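PDB 2YGT: delta toxin from Clostridium perfringens, which is a haemolytic beta-pore-forming toxin that probably damages host cells by assembling into transmembrane pores. Local coordinates for residues 196-201 against 253-258. Numbering follows the deposited sequence.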
ATOM      1  N   GLN A 196       3.180  14.659 -23.440  1.00 18.32           N
ATOM      2  CA  GLN A 196       4.386  13.915 -23.798  1.00 18.63           C
ATOM      3  C   GLN A 196       4.966  13.086 -22.653  1.00 18.37           C
ATOM      4  O   GLN A 196       6.136  12.698 -22.694  1.00 28.19           O
ATOM      5  CB  GLN A 196       5.466  14.876 -24.307  1.00 18.92           C
ATOM      6  CG  GLN A 196       4.973  15.946 -25.264  1.00 19.14           C
ATOM      7  CD  GLN A 196       5.947  17.107 -25.380  1.00 26.71           C
ATOM      8  OE1 GLN A 196       7.033  16.971 -25.945  1.00 19.79           O
ATOM      9  NE2 GLN A 196       5.559  18.256 -24.838  1.00 19.12           N
ATOM     10  N   MET A 197       4.155  12.799 -21.641  1.00 18.45           N
ATOM     11  CA  MET A 197       4.667  12.144 -20.440  1.00 17.67           C
ATOM     12  C   MET A 197       5.364  10.804 -20.703  1.00 17.99           C
ATOM     13  O   MET A 197       6.389  10.512 -20.087  1.00 21.16           O
ATOM     14  CB  MET A 197       3.585  12.022 -19.355  1.00 21.58           C
ATOM     15  CG  MET A 197       2.417  11.118 -19.697  1.00 31.14           C
ATOM     16  SD  MET A 197       1.076  11.303 -18.496  1.00 31.01           S
ATOM     17  CE  MET A 197       1.965  11.081 -16.964  1.00 16.50           C
ATOM     18  N   PHE A 198       4.826   9.999 -21.616  1.00 18.34           N
ATOM     19  CA  PHE A 198       5.435   8.702 -21.921  1.00 22.76           C
ATOM     20  C   PHE A 198       5.906   8.593 -23.371  1.00 19.42           C
ATOM     21  O   PHE A 198       6.090   7.497 -23.900  1.00 19.92           O
ATOM     22  CB  PHE A 198       4.483   7.552 -21.574  1.00 18.74           C
ATOM     23  CG  PHE A 198       4.096   7.505 -20.123  1.00 24.68           C
ATOM     24  CD1 PHE A 198       5.065   7.505 -19.134  1.00 19.70           C
ATOM     25  CD2 PHE A 198       2.762   7.463 -19.746  1.00 17.94           C
ATOM     26  CE1 PHE A 198       4.715   7.469 -17.797  1.00 17.86           C
ATOM     27  CE2 PHE A 198       2.404   7.422 -18.411  1.00 26.27           C
ATOM     28  CZ  PHE A 198       3.385   7.427 -17.435  1.00 20.67           C
ATOM     29  N   MET A 199       6.109   9.745 -24.001  1.00 19.49           N
ATOM     30  CA  MET A 199       6.577   9.810 -25.380  1.00 22.22           C
ATOM     31  C   MET A 199       8.112   9.799 -25.451  1.00 27.92           C
ATOM     32  O   MET A 199       8.776  10.698 -24.937  1.00 20.33           O
ATOM     33  CB  MET A 199       6.004  11.060 -26.058  1.00 20.09           C
ATOM     34  CG  MET A 199       6.262  11.155 -27.549  1.00 20.77           C
ATOM     35  SD  MET A 199       5.834  12.788 -28.198  1.00 29.49           S
ATOM     36  CE  MET A 199       4.102  12.876 -27.767  1.00 20.25           C
ATOM     37  N   ARG A 200       8.672   8.770 -26.083  1.00 21.15           N
ATOM     38  CA  ARG A 200      10.124   8.626 -26.162  1.00 21.65           C
ATOM     39  C   ARG A 200      10.760   9.687 -27.057  1.00 28.74           C
ATOM     40  O   ARG A 200      11.855  10.174 -26.775  1.00 26.97           O
ATOM     41  CB  ARG A 200      10.506   7.229 -26.656  1.00 28.27           C
ATOM     42  CG  ARG A 200      12.001   6.961 -26.637  1.00 27.40           C
ATOM     43  CD  ARG A 200      12.310   5.510 -26.967  1.00 44.07           C
ATOM     44  NE  ARG A 200      13.557   5.073 -26.345  1.00 64.18           N
ATOM     45  CZ  ARG A 200      14.734   5.033 -26.962  1.00 71.77           C
ATOM     46  NH1 ARG A 200      14.835   5.401 -28.233  1.00 74.82           N
ATOM     47  NH2 ARG A 200      15.811   4.618 -26.309  1.00 71.05           N
ATOM     48  N   SER A 201      10.074  10.036 -28.138  1.00 24.19           N
ATOM     49  CA  SER A 201      10.578  11.042 -29.060  1.00 32.46           C
ATOM     50  C   SER A 201       9.438  11.650 -29.860  1.00 30.63           C
ATOM     51  O   SER A 201       8.341  11.094 -29.920  1.00 23.61           O
ATOM     52  CB  SER A 201      11.621  10.444 -30.004  1.00 35.55           C
ATOM     53  OG  SER A 201      11.006   9.729 -31.062  1.00 24.07           O
ATOM     54  N   ASN A 253      -5.248   3.571 -17.342  1.00 28.85           N
ATOM     55  CA  ASN A 253      -5.496   4.584 -18.361  1.00 24.44           C
ATOM     56  C   ASN A 253      -4.835   4.197 -19.680  1.00 24.24           C
ATOM     57  O   ASN A 253      -3.939   3.354 -19.709  1.00 24.92           O
ATOM     58  CB  ASN A 253      -5.002   5.956 -17.900  1.00 23.60           C
ATOM     59  CG  ASN A 253      -5.938   6.605 -16.901  1.00 24.39           C
ATOM     60  OD1 ASN A 253      -5.725   7.741 -16.479  1.00 17.77           O
ATOM     61  ND2 ASN A 253      -6.987   5.886 -16.522  1.00 23.48           N
ATOM     62  N   SER A 254      -5.288   4.804 -20.770  1.00 22.54           N
ATOM     63  CA  SER A 254      -4.721   4.532 -22.083  1.00 26.67           C
ATOM     64  C   SER A 254      -3.999   5.765 -22.604  1.00 26.64           C
ATOM     65  O   SER A 254      -4.630   6.768 -22.938  1.00 24.95           O
ATOM     66  CB  SER A 254      -5.815   4.109 -23.069  1.00 23.88           C
ATOM     67  OG  SER A 254      -6.408   2.877 -22.685  1.00 30.90           O
ATOM     68  N   TYR A 255      -2.674   5.690 -22.653  1.00 19.89           N
ATOM     69  CA  TYR A 255      -1.865   6.762 -23.215  1.00 19.69           C
ATOM     70  C   TYR A 255      -1.673   6.523 -24.709  1.00 20.39           C
ATOM     71  O   TYR A 255      -0.986   5.587 -25.116  1.00 20.80           O
ATOM     72  CB  TYR A 255      -0.513   6.846 -22.500  1.00 19.21           C
ATOM     73  CG  TYR A 255       0.409   7.914 -23.051  1.00 28.00           C
ATOM     74  CD1 TYR A 255       0.216   9.255 -22.739  1.00 18.69           C
ATOM     75  CD2 TYR A 255       1.470   7.581 -23.885  1.00 19.51           C
ATOM     76  CE1 TYR A 255       1.053  10.233 -23.247  1.00 25.39           C
ATOM     77  CE2 TYR A 255       2.314   8.548 -24.393  1.00 19.50           C
ATOM     78  CZ  TYR A 255       2.102   9.872 -24.072  1.00 21.13           C
ATOM     79  OH  TYR A 255       2.940  10.835 -24.576  1.00 21.40           O
ATOM     80  N   HIS A 256      -2.305   7.365 -25.520  1.00 20.59           N
ATOM     81  CA  HIS A 256      -2.242   7.242 -26.972  1.00 21.95           C
ATOM     82  C   HIS A 256      -1.183   8.161 -27.563  1.00 25.14           C
ATOM     83  O   HIS A 256      -1.085   9.328 -27.186  1.00 20.66           O
ATOM     84  CB  HIS A 256      -3.591   7.609 -27.597  1.00 21.72           C
ATOM     85  CG  HIS A 256      -4.682   6.620 -27.324  1.00 35.25           C
ATOM     86  ND1 HIS A 256      -5.392   6.001 -28.329  1.00 34.10           N
ATOM     87  CD2 HIS A 256      -5.186   6.147 -26.160  1.00 33.74           C
ATOM     88  CE1 HIS A 256      -6.287   5.187 -27.797  1.00 31.29           C
ATOM     89  NE2 HIS A 256      -6.182   5.256 -26.481  1.00 31.83           N
ATOM     90  N   ILE A 257      -0.392   7.631 -28.490  1.00 24.23           N
ATOM     91  CA  ILE A 257       0.404   8.479 -29.371  1.00 21.85           C
ATOM     92  C   ILE A 257      -0.101   8.339 -30.805  1.00 26.66           C
ATOM     93  O   ILE A 257      -0.338   7.230 -31.285  1.00 23.33           O
ATOM     94  CB  ILE A 257       1.920   8.170 -29.300  1.00 21.89           C
ATOM     95  CG1 ILE A 257       2.191   6.698 -29.621  1.00 22.53           C
ATOM     96  CG2 ILE A 257       2.473   8.546 -27.935  1.00 21.11           C
ATOM     97  CD1 ILE A 257       3.663   6.367 -29.742  1.00 22.78           C
ATOM     98  N   ALA A 258      -0.287   9.471 -31.472  1.00 22.69           N
ATOM     99  CA  ALA A 258      -0.788   9.484 -32.839  1.00 26.44           C
ATOM    100  C   ALA A 258       0.084  10.382 -33.703  1.00 29.72           C
ATOM    101  O   ALA A 258       0.409  11.504 -33.317  1.00 23.07           O
ATOM    102  CB  ALA A 258      -2.233   9.956 -32.871  1.00 23.50           C
TER
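Tyr255 reaches from strand 241-259 into the type I beta turn formed by Gln196 to Met199, and contributes nearly half of the surface buried here. The strand is part of the antiparallel sheet of this beta-pore-forming toxin, flanked by strands 84-99 and 263-282; the turn belongs to the long loop between strand 170-177 and helix 219-222. With CG anti to the backbone N (chi1 178°), the phenol stands off the strand and brings its hydroxyl in among the backbone atoms of the turn, close to Gln196 CA and Met199 N.

Phe198 covers one face of that phenol. Its CB sits over the ring, offset toward the rim, 3.7 Å from Tyr255 CE2, a CH-pi contact. The phenyl beyond it is turned nearly square to the phenol, planes at 85°, and directs its edge at the Tyr255 face in a T-shaped pair, with Phe198 CD2 4.1 Å from Tyr255 CG. Trp89 and Phe177 make further edge-to-face pairs with Phe198, which thus sits among three aromatic rings.

Met197 runs past the phenol in the opposite direction, its CG 3.9 Å from Tyr255 CE1 and oblique to the ring, while the same methylene lies over a face of its neighbour Phe198. The turn itself is closed by a hydrogen bond from Met199 N to Gln196 O, 3.2 Å long. Tyr255 OH hydrogen-bonds to Asn195 O just before the turn, so the buried hydroxyl is satisfied; Met199 N is near it but poorly angled for a bond. Past the hydroxyl, Met199 crosses the phenol at about a right angle, bringing its CB within 3.4 Å of Tyr255 OH.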